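Local coordinates for catechol 2,3-dioxygenase (Pseudomonas sp. KL28, PDB 3HQ0), which probably catalyses the ferrous-iron-dependent extradiol cleavage of catechol by dioxygen to (2Z,4E)-2-hydroxy-6-oxohexa-2,4-dienoate, at residues A12-L17 against S54-R59; I23-N28 against W259-N264; E222-V227 against R252-Y257. All coordinates share one frame; numbering follows the deposited sequence.

Contacts 1 and 2 lie side by side, their centres about 10 Å apart, and their segments alternate along the chain: strand 9-16 and helix 19-29 follow one another, each with its own partner. They also touch directly, the backbone N of Leu17 being probably hydrogen-bonded to Ser262 OG. Contact 2 joins the N-terminal half to the C-terminal, iron-binding half by bringing residues 23-28 against 259-264. Contact 3, whose centre is about 19 Å from that of contact 2 and 23 Å from that of contact 1, lies wholly in the C-terminal half. Strand 254-259 runs from contact 3 into the turn of contact 2, so one beta hairpin serves both.

Contact 1: residues A12-L17 against S54-R59; sequences AQVRVL and SCYIIR
Val14 and Tyr56 meet obliquely: the CG2 methyl of the valine nestles against the phenol end of the tyrosine, 3.7 Å from Tyr56 CZ. Tyr56 reaches there because its CG stands anti to the backbone N (chi1 -153°), which swings the ring across toward strand 9-16; its hydroxyl is hydrogen-bonded further on to Tyr26 OH. On the same face the small Ala12 CB sits beside the start of the ring, 4.4 Å from Tyr56 CD1, and Val16 CG2 fits beside the stem of Ile58, 4.0 Å from Ile58 CB, while Leu19, Ile23 and Tyr26 of helix 19-29 cover that isoleucine. The other face carries Gln13, Arg15, Ile57 and Arg59. The Gln13 chain, stretched out beyond CG, lays OE1 3.8 Å from Ile57 CG2 and NE2 3.6 Å from Arg59 CD. Arg15 and Arg59 lie alongside and point the same way, Arg15 CD set 3.2 Å from Arg59 NH2, their guanidinium planes 54° apart. Asp67 gathers these polar ends, taking salt bridges from both arginines and a hydrogen bond from Gln13 NE2; Arg15 NE also bonds Thr63 O, and Gln13 OE1 takes a bond from Arg42.

Between the two faces, five backbone bonds zip the strands together from Ala12 N–Cys55 O to Val16 N–Arg59 O, the shortest being Val14 N to Ile57 O at 2.8 Å. At the start of strand 56-60, Cys55 and Tyr56 together face Phe45 in a classic beta bulge. The axes of the short segments 12-16 and 56-59 run parallel, 31° apart. Parallel pairing of a first strand with the fourth, after a helix and two intervening strands, is the hallmark of the beta-alpha-beta-beta-beta module of the vicinal oxygen chelate fold.

Contact 2: residues I23-N28 against W259-N264; sequences IHFYRN and WDPSGN
Pro261 sits over one face of the Phe25 ring in a CH-pi contact: its CD lies 3.5 Å from the ring centroid, 20° off the normal and shifted toward the rim. The proline CG, on the same side, hangs past the rim, 3.6 Å from Phe25 CD2. At the far end of the ring the carbonyl of Trp259 approaches Phe25 CZ obliquely, O to CZ 3.6 Å, and on the proline side of the ring plane Asp260 OD2 comes 3.3 Å from Phe25 CD1. A chi1 of 178° carries the phenylalanine ring out from the helix to the turn.

Beside it, Tyr26 donates its hydroxyl hydrogen bond to Asp260 OD1. The modelled OH–OD1 separation of 2.5 Å is very short and the hydroxyl is crowded by the carboxylate carbon, so the place of the hydroxyl, and with it the length of the bond, is uncertain. As modelled, OD1 arrives at the edge of the tyrosine ring, in its plane, with the carboxylate turned 75° against the ring. The Tyr26 ring is itself covered on one face by Phe25, whose CD1 stands 4.0 Å above its plane, over the centre.

A second shell fixes these groups. Tyr26 OH is also hydrogen-bonded to Tyr56 OH. Residues 260-263 form a type I beta turn, with Gly263 N giving a weak hydrogen bond to Asp260 O, and Asp260 N binds Asn264 O at 2.7 Å, which holds the two arms together. Further out, Phe25 touches Val239, and Trp259 shares a backbone hydrogen bond with Asn240. The turn joining strands 254-259 and 265-270 thus abuts helix 19-29 and strand 9-16, while the same helix rests its Ile23, Tyr26 and Arg27 on strand 43-46.

Contact 3: residues E222-V227 against R252-Y257; sequences ESWEQV and RGCTIY
Cys254 lies over the face of the Trp224 indole, making the tight part of this contact. Its SG stands 4.4 Å from the centroid of the six-membered ring and only 6° off the normal, a sulfur-aromatic contact; CB lies over the same face, though its modelled closeness to the ring is doubtful. Trp224 brings its indole to the strand by a trans arrangement about CA-CB (chi1 -172°). One turn further along the helix Val227 wedges in with both methyls: CG1 slides past Ile256 CG1 at 3.7 Å, and CG2 rests 3.6 Å from Cys254 O. Ile256 CD1 also reaches the helix backbone, 3.4 Å from Val227 O. No hydrogen bond crosses; the contact rests on apolar packing, the sulfur-aromatic contact and methyls set against two carbonyl oxygens. Trp224 and Leu228 of a neighbouring subunit close on this tight part, the two Trp224 rings stacking.

Away from the strand, Ser223 and the partly exposed Glu222, Glu225 and Gln226 take no part. There Ser223 is the N-cap, its OG accepting from Gln226 N at 3.3 Å, and it also bonds Glu225 OE1 of a different subunit of the tetramer.

On the strand, Thr255 points away from the helix, and its OG1 bonds the iron ligand Glu267, its side chain being about 6 Å from the bound iron. In this C-terminal glyoxalase-like domain, strand 254-259 is thus sandwiched between helix 224-236 and the metal site of an extradiol dioxygenase.

Contact 1: residues A12-L17 against S54-R59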
loop_
_atom_site.group_PDB
_atom_site.type_symbol
_atom_site.label_atom_id
_atom_site.label_comp_id
_atom_site.label_asym_id
_atom_site.label_seq_id
_atom_site.Cartn_x
_atom_site.Cartn_y
_atom_site.Cartn_z
ATOM N N ALA A 12 15.063 0.464 25.973
ATOM C CA ALA A 12 14.069 0.914 26.935
ATOM C C ALA A 12 13.778 -0.277 27.834
ATOM O O ALA A 12 13.433 -1.354 27.344
ATOM C CB ALA A 12 12.801 1.339 26.222
ATOM N N GLN A 13 13.942 -0.095 29.140
ATOM C CA GLN A 13 13.651 -1.170 30.072
ATOM C C GLN A 13 12.319 -0.831 30.694
ATOM O O GLN A 13 12.177 0.183 31.383
ATOM C CB GLN A 13 14.716 -1.289 31.158
ATOM C CG GLN A 13 14.340 -2.336 32.190
ATOM C CD GLN A 13 15.479 -2.699 33.105
ATOM O OE1 GLN A 13 16.483 -3.253 32.667
ATOM N NE2 GLN A 13 15.328 -2.392 34.392
ATOM N N VAL A 14 11.346 -1.694 30.437
ATOM C CA VAL A 14 9.991 -1.511 30.910
ATOM C C VAL A 14 9.636 -2.568 31.939
ATOM O O VAL A 14 10.148 -3.681 31.894
ATOM C CB VAL A 14 9.009 -1.592 29.716
ATOM C CG1 VAL A 14 7.573 -1.528 30.201
ATOM C CG2 VAL A 14 9.306 -0.451 28.736
ATOM N N ARG A 15 8.753 -2.201 32.858
ATOM C CA ARG A 15 8.305 -3.091 33.923
ATOM C C ARG A 15 6.995 -3.771 33.567
ATOM O O ARG A 15 6.030 -3.108 33.192
ATOM C CB ARG A 15 8.084 -2.310 35.217
ATOM C CG ARG A 15 9.278 -1.536 35.730
ATOM C CD ARG A 15 8.991 -1.039 37.134
ATOM N NE ARG A 15 7.948 -0.019 37.162
ATOM C CZ ARG A 15 8.152 1.257 36.857
ATOM N NH1 ARG A 15 9.361 1.660 36.503
ATOM N NH2 ARG A 15 7.153 2.126 36.909
ATOM N N VAL A 16 6.959 -5.093 33.709
ATOM C CA VAL A 16 5.750 -5.861 33.432
ATOM C C VAL A 16 5.301 -6.595 34.703
ATOM O O VAL A 16 6.126 -7.151 35.421
ATOM C CB VAL A 16 5.999 -6.872 32.301
ATOM C CG1 VAL A 16 6.199 -6.126 30.998
ATOM C CG2 VAL A 16 7.229 -7.705 32.609
ATOM N N LEU A 17 3.999 -6.581 34.980
ATOM C CA LEU A 17 3.447 -7.226 36.175
ATOM C C LEU A 17 3.640 -8.732 36.226
ATOM O O LEU A 17 3.706 -9.314 37.311
ATOM C CB LEU A 17 1.954 -6.919 36.317
ATOM C CG LEU A 17 1.549 -5.501 36.720
ATOM C CD1 LEU A 17 2.304 -5.101 37.974
ATOM C CD2 LEU A 17 1.852 -4.533 35.600
ATOM N N SER A 54 19.984 -5.726 21.839
ATOM C CA SER A 54 18.697 -5.397 22.445
ATOM C C SER A 54 18.237 -3.945 22.318
ATOM O O SER A 54 19.046 -3.021 22.214
ATOM C CB SER A 54 18.725 -5.761 23.934
ATOM O OG SER A 54 19.548 -4.858 24.656
ATOM N N CYS A 55 16.922 -3.752 22.336
ATOM C CA CYS A 55 16.350 -2.408 22.271
ATOM C C CYS A 55 15.182 -2.353 23.252
ATOM O O CYS A 55 14.720 -1.276 23.628
ATOM C CB CYS A 55 15.855 -2.093 20.859
ATOM S SG CYS A 55 14.389 -3.034 20.399
ATOM N N TYR A 56 14.712 -3.524 23.670
ATOM C CA TYR A 56 13.590 -3.603 24.600
ATOM C C TYR A 56 13.858 -4.680 25.656
ATOM O O TYR A 56 14.088 -5.846 25.313
ATOM C CB TYR A 56 12.304 -3.938 23.840
ATOM C CG TYR A 56 11.042 -3.433 24.498
ATOM C CD1 TYR A 56 10.698 -2.083 24.443
ATOM C CD2 TYR A 56 10.186 -4.305 25.173
ATOM C CE1 TYR A 56 9.533 -1.613 25.038
ATOM C CE2 TYR A 56 9.016 -3.848 25.776
ATOM C CZ TYR A 56 8.695 -2.501 25.703
ATOM O OH TYR A 56 7.537 -2.051 26.280
ATOM N N ILE A 57 13.823 -4.280 26.930
ATOM C CA ILE A 57 14.072 -5.190 28.049
ATOM C C ILE A 57 12.897 -5.138 29.024
ATOM O O ILE A 57 12.416 -4.057 29.369
ATOM C CB ILE A 57 15.369 -4.799 28.824
ATOM C CG1 ILE A 57 16.562 -4.720 27.865
ATOM C CG2 ILE A 57 15.664 -5.820 29.922
ATOM C CD1 ILE A 57 16.600 -3.448 27.026
ATOM N N ILE A 58 12.424 -6.302 29.453
ATOM C CA ILE A 58 11.316 -6.348 30.396
ATOM C C ILE A 58 11.780 -6.868 31.754
ATOM O O ILE A 58 12.636 -7.744 31.840
ATOM C CB ILE A 58 10.160 -7.237 29.886
ATOM C CG1 ILE A 58 10.651 -8.670 29.666
ATOM C CG2 ILE A 58 9.576 -6.636 28.610
ATOM C CD1 ILE A 58 9.547 -9.629 29.257
ATOM N N ARG A 59 11.191 -6.326 32.810
ATOM C CA ARG A 59 11.550 -6.705 34.168
ATOM C C ARG A 59 10.288 -6.894 35.002
ATOM O O ARG A 59 9.444 -5.997 35.063
ATOM C CB ARG A 59 12.425 -5.601 34.780
ATOM C CG ARG A 59 12.930 -5.859 36.180
ATOM C CD ARG A 59 13.804 -4.704 36.635
ATOM N NE ARG A 59 13.022 -3.516 36.965
ATOM C CZ ARG A 59 12.434 -3.310 38.138
ATOM N NH1 ARG A 59 12.539 -4.215 39.104
ATOM N NH2 ARG A 59 11.744 -2.199 38.351
#

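Contact 2: residues I23-N28 against W259-N264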
loop_
_atom_site.group_PDB
_atom_site.type_symbol
_atom_site.label_atom_id
_atom_site.label_comp_id
_atom_site.label_asym_id
_atom_site.label_seq_id
_atom_site.Cartn_x
_atom_site.Cartn_y
_atom_site.Cartn_z
ATOM N N ILE A 23 6.615 -12.140 28.163
ATOM C CA ILE A 23 7.512 -12.733 27.177
ATOM C C ILE A 23 6.730 -13.230 25.963
ATOM O O ILE A 23 7.167 -13.065 24.822
ATOM C CB ILE A 23 8.293 -13.918 27.782
ATOM C CG1 ILE A 23 8.986 -13.477 29.076
ATOM C CG2 ILE A 23 9.322 -14.425 26.789
ATOM C CD1 ILE A 23 9.723 -14.598 29.805
ATOM N N HIS A 24 5.573 -13.835 26.224
ATOM C CA HIS A 24 4.714 -14.364 25.169
ATOM C C HIS A 24 4.128 -13.243 24.326
ATOM O O HIS A 24 4.045 -13.352 23.106
ATOM C CB HIS A 24 3.584 -15.197 25.783
ATOM C CG HIS A 24 2.441 -15.463 24.851
ATOM N ND1 HIS A 24 1.245 -14.777 24.922
ATOM C CD2 HIS A 24 2.302 -16.352 23.841
ATOM C CE1 HIS A 24 0.421 -15.238 23.999
ATOM N NE2 HIS A 24 1.037 -16.194 23.329
ATOM N N PHE A 25 3.719 -12.168 24.985
ATOM C CA PHE A 25 3.144 -11.035 24.282
ATOM C C PHE A 25 4.188 -10.364 23.395
ATOM O O PHE A 25 3.912 -10.053 22.236
ATOM C CB PHE A 25 2.567 -10.029 25.286
ATOM C CG PHE A 25 1.996 -8.798 24.650
ATOM C CD1 PHE A 25 2.797 -7.687 24.406
ATOM C CD2 PHE A 25 0.663 -8.762 24.260
ATOM C CE1 PHE A 25 2.284 -6.563 23.784
ATOM C CE2 PHE A 25 0.137 -7.638 23.634
ATOM C CZ PHE A 25 0.947 -6.536 23.393
ATOM N N TYR A 26 5.391 -10.167 23.927
ATOM C CA TYR A 26 6.445 -9.513 23.161
ATOM C C TYR A 26 7.131 -10.351 22.089
ATOM O O TYR A 26 7.678 -9.794 21.135
ATOM C CB TYR A 26 7.481 -8.901 24.111
ATOM C CG TYR A 26 6.989 -7.603 24.717
ATOM C CD1 TYR A 26 6.852 -6.460 23.933
ATOM C CD2 TYR A 26 6.587 -7.535 26.048
ATOM C CE1 TYR A 26 6.327 -5.281 24.462
ATOM C CE2 TYR A 26 6.056 -6.366 26.584
ATOM C CZ TYR A 26 5.932 -5.244 25.784
ATOM O OH TYR A 26 5.426 -4.080 26.304
ATOM N N ARG A 27 7.093 -11.675 22.213
ATOM C CA ARG A 27 7.728 -12.513 21.201
ATOM C C ARG A 27 6.729 -13.048 20.181
ATOM O O ARG A 27 7.097 -13.303 19.032
ATOM C CB ARG A 27 8.478 -13.690 21.849
ATOM C CG ARG A 27 9.444 -14.408 20.884
ATOM C CD ARG A 27 10.247 -15.533 21.559
ATOM N NE ARG A 27 9.527 -16.807 21.612
ATOM C CZ ARG A 27 9.180 -17.519 20.540
ATOM N NH1 ARG A 27 9.485 -17.084 19.324
ATOM N NH2 ARG A 27 8.529 -18.667 20.682
ATOM N N ASN A 28 5.471 -13.199 20.598
ATOM C CA ASN A 28 4.409 -13.739 19.737
ATOM C C ASN A 28 3.447 -12.729 19.139
ATOM O O ASN A 28 2.999 -12.899 18.013
ATOM C CB ASN A 28 3.578 -14.765 20.503
ATOM C CG ASN A 28 4.336 -16.028 20.785
ATOM O OD1 ASN A 28 3.988 -16.766 21.701
ATOM N ND2 ASN A 28 5.377 -16.298 19.993
ATOM N N TRP A 259 -1.932 -1.521 24.239
ATOM C CA TRP A 259 -1.351 -1.836 25.529
ATOM C C TRP A 259 -0.779 -3.226 25.694
ATOM O O TRP A 259 -1.223 -4.199 25.082
ATOM C CB TRP A 259 -2.387 -1.639 26.637
ATOM C CG TRP A 259 -2.730 -0.226 26.934
ATOM C CD1 TRP A 259 -1.944 0.697 27.563
ATOM C CD2 TRP A 259 -3.968 0.429 26.646
ATOM N NE1 TRP A 259 -2.620 1.886 27.689
ATOM C CE2 TRP A 259 -3.866 1.750 27.135
ATOM C CE3 TRP A 259 -5.157 0.025 26.026
ATOM C CZ2 TRP A 259 -4.909 2.673 27.025
ATOM C CZ3 TRP A 259 -6.195 0.940 25.915
ATOM C CH2 TRP A 259 -6.063 2.252 26.413
ATOM N N ASP A 260 0.205 -3.267 26.581
ATOM C CA ASP A 260 0.929 -4.448 27.020
ATOM C C ASP A 260 -0.062 -5.157 27.953
ATOM O O ASP A 260 -1.050 -4.557 28.371
ATOM C CB ASP A 260 2.098 -3.961 27.873
ATOM C CG ASP A 260 3.289 -4.844 27.797
ATOM O OD1 ASP A 260 4.293 -4.500 28.459
ATOM O OD2 ASP A 260 3.231 -5.864 27.074
ATOM N N PRO A 261 0.171 -6.441 28.269
ATOM C CA PRO A 261 -0.795 -7.064 29.184
ATOM C C PRO A 261 -0.654 -6.414 30.574
ATOM O O PRO A 261 -1.581 -6.432 31.378
ATOM C CB PRO A 261 -0.378 -8.532 29.176
ATOM C CG PRO A 261 0.079 -8.718 27.766
ATOM C CD PRO A 261 0.915 -7.471 27.524
ATOM N N SER A 262 0.514 -5.830 30.836
ATOM C CA SER A 262 0.788 -5.166 32.109
ATOM C C SER A 262 0.266 -3.738 32.091
ATOM O O SER A 262 0.241 -3.053 33.121
ATOM C CB SER A 262 2.292 -5.144 32.389
ATOM O OG SER A 262 2.824 -6.452 32.495
ATOM N N GLY A 263 -0.146 -3.280 30.914
ATOM C CA GLY A 263 -0.653 -1.929 30.805
ATOM C C GLY A 263 0.363 -0.923 30.294
ATOM O O GLY A 263 0.192 0.279 30.482
ATOM N N ASN A 264 1.435 -1.404 29.676
ATOM C CA ASN A 264 2.434 -0.506 29.116
ATOM C C ASN A 264 1.957 -0.201 27.696
ATOM O O ASN A 264 1.757 -1.115 26.904
ATOM C CB ASN A 264 3.804 -1.185 29.050
ATOM C CG ASN A 264 4.390 -1.455 30.421
ATOM O OD1 ASN A 264 4.773 -2.584 30.735
ATOM N ND2 ASN A 264 4.477 -0.418 31.238
#

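Contact 3: residues E222-V227 against R252-Y257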
loop_
_atom_site.group_PDB
_atom_site.type_symbol
_atom_site.label_atom_id
_atom_site.label_comp_id
_atom_site.label_asym_id
_atom_site.label_seq_id
_atom_site.Cartn_x
_atom_site.Cartn_y
_atom_site.Cartn_z
ATOM N N GLU A 222 7.135 -1.035 8.272
ATOM C CA GLU A 222 7.530 -0.807 6.878
ATOM C C GLU A 222 6.584 -0.023 5.976
ATOM O O GLU A 222 7.035 0.735 5.120
ATOM C CB GLU A 222 7.832 -2.147 6.206
ATOM C CG GLU A 222 9.176 -2.766 6.571
ATOM C CD GLU A 222 9.387 -4.127 5.921
ATOM O OE1 GLU A 222 8.875 -4.341 4.797
ATOM O OE2 GLU A 222 10.072 -4.980 6.524
ATOM N N SER A 223 5.279 -0.198 6.153
ATOM C CA SER A 223 4.312 0.491 5.302
ATOM C C SER A 223 2.988 0.697 5.999
ATOM O O SER A 223 2.797 0.255 7.125
ATOM C CB SER A 223 4.059 -0.331 4.043
ATOM O OG SER A 223 3.446 -1.571 4.381
ATOM N N TRP A 224 2.070 1.362 5.303
ATOM C CA TRP A 224 0.739 1.620 5.827
ATOM C C TRP A 224 0.012 0.287 5.964
ATOM O O TRP A 224 -0.711 0.068 6.928
ATOM C CB TRP A 224 -0.047 2.535 4.877
ATOM C CG TRP A 224 -1.386 3.022 5.413
ATOM C CD1 TRP A 224 -2.469 3.413 4.670
ATOM C CD2 TRP A 224 -1.754 3.237 6.791
ATOM N NE1 TRP A 224 -3.480 3.857 5.491
ATOM C CE2 TRP A 224 -3.071 3.761 6.796
ATOM C CE3 TRP A 224 -1.101 3.040 8.019
ATOM C CZ2 TRP A 224 -3.745 4.092 7.982
ATOM C CZ3 TRP A 224 -1.778 3.372 9.201
ATOM C CH2 TRP A 224 -3.083 3.890 9.169
ATOM N N GLU A 225 0.202 -0.608 5.002
ATOM C CA GLU A 225 -0.472 -1.902 5.088
ATOM C C GLU A 225 0.022 -2.731 6.269
ATOM O O GLU A 225 -0.728 -3.525 6.825
ATOM C CB GLU A 225 -0.336 -2.680 3.781
ATOM C CG GLU A 225 -1.521 -2.437 2.868
ATOM C CD GLU A 225 -1.393 -3.123 1.532
ATOM O OE1 GLU A 225 -0.965 -4.294 1.499
ATOM O OE2 GLU A 225 -1.737 -2.491 0.513
ATOM N N GLN A 226 1.277 -2.544 6.664
ATOM C CA GLN A 226 1.777 -3.282 7.813
ATOM C C GLN A 226 1.050 -2.774 9.057
ATOM O O GLN A 226 0.810 -3.533 10.004
ATOM C CB GLN A 226 3.290 -3.114 7.957
ATOM C CG GLN A 226 4.068 -3.931 6.941
ATOM C CD GLN A 226 3.642 -5.392 6.933
ATOM O OE1 GLN A 226 3.169 -5.908 5.919
ATOM N NE2 GLN A 226 3.804 -6.066 8.069
ATOM N N VAL A 227 0.678 -1.497 9.062
ATOM C CA VAL A 227 -0.050 -0.976 10.218
ATOM C C VAL A 227 -1.419 -1.663 10.259
ATOM O O VAL A 227 -1.868 -2.103 11.314
ATOM C CB VAL A 227 -0.247 0.563 10.160
ATOM C CG1 VAL A 227 -1.085 1.013 11.355
ATOM C CG2 VAL A 227 1.105 1.279 10.202
ATOM N N ARG A 252 2.782 13.396 11.138
ATOM C CA ARG A 252 2.251 12.914 9.862
ATOM C C ARG A 252 2.244 11.396 9.869
ATOM O O ARG A 252 2.163 10.763 8.817
ATOM C CB ARG A 252 3.104 13.400 8.689
ATOM C CG ARG A 252 2.854 14.833 8.282
ATOM C CD ARG A 252 3.679 15.202 7.058
ATOM N NE ARG A 252 3.426 16.569 6.606
ATOM C CZ ARG A 252 3.469 17.640 7.395
ATOM N NH1 ARG A 252 3.751 17.509 8.684
ATOM N NH2 ARG A 252 3.241 18.846 6.894
ATOM N N GLY A 253 2.328 10.823 11.064
ATOM C CA GLY A 253 2.357 9.379 11.195
ATOM C C GLY A 253 1.012 8.677 11.214
ATOM O O GLY A 253 0.021 9.203 11.715
ATOM N N CYS A 254 0.992 7.476 10.645
ATOM C CA CYS A 254 -0.196 6.629 10.591
ATOM C C CYS A 254 0.150 5.540 11.594
ATOM O O CYS A 254 1.053 4.726 11.374
ATOM C CB CYS A 254 -0.351 6.105 9.175
ATOM S SG CYS A 254 -0.435 7.493 8.018
ATOM N N THR A 255 -0.587 5.528 12.696
ATOM C CA THR A 255 -0.261 4.647 13.803
ATOM C C THR A 255 -1.416 4.028 14.584
ATOM O O THR A 255 -2.585 4.354 14.376
ATOM C CB THR A 255 0.598 5.472 14.780
ATOM O OG1 THR A 255 0.822 4.755 16.001
ATOM C CG2 THR A 255 -0.121 6.788 15.080
ATOM N N ILE A 256 -1.045 3.142 15.505
ATOM C CA ILE A 256 -1.976 2.462 16.395
ATOM C C ILE A 256 -1.354 2.459 17.789
ATOM O O ILE A 256 -0.189 2.107 17.938
ATOM C CB ILE A 256 -2.175 0.986 15.999
ATOM C CG1 ILE A 256 -2.799 0.885 14.611
ATOM C CG2 ILE A 256 -3.048 0.287 17.034
ATOM C CD1 ILE A 256 -2.981 -0.546 14.154
ATOM N N TYR A 257 -2.112 2.878 18.798
ATOM C CA TYR A 257 -1.631 2.840 20.174
ATOM C C TYR A 257 -2.306 1.643 20.822
ATOM O O TYR A 257 -3.527 1.502 20.748
ATOM C CB TYR A 257 -2.035 4.086 20.963
ATOM C CG TYR A 257 -1.172 5.308 20.753
ATOM C CD1 TYR A 257 -0.006 5.252 19.987
ATOM C CD2 TYR A 257 -1.528 6.531 21.322
ATOM C CE1 TYR A 257 0.779 6.380 19.791
ATOM C CE2 TYR A 257 -0.747 7.664 21.134
ATOM C CZ TYR A 257 0.406 7.581 20.364
ATOM O OH TYR A 257 1.174 8.705 20.164
#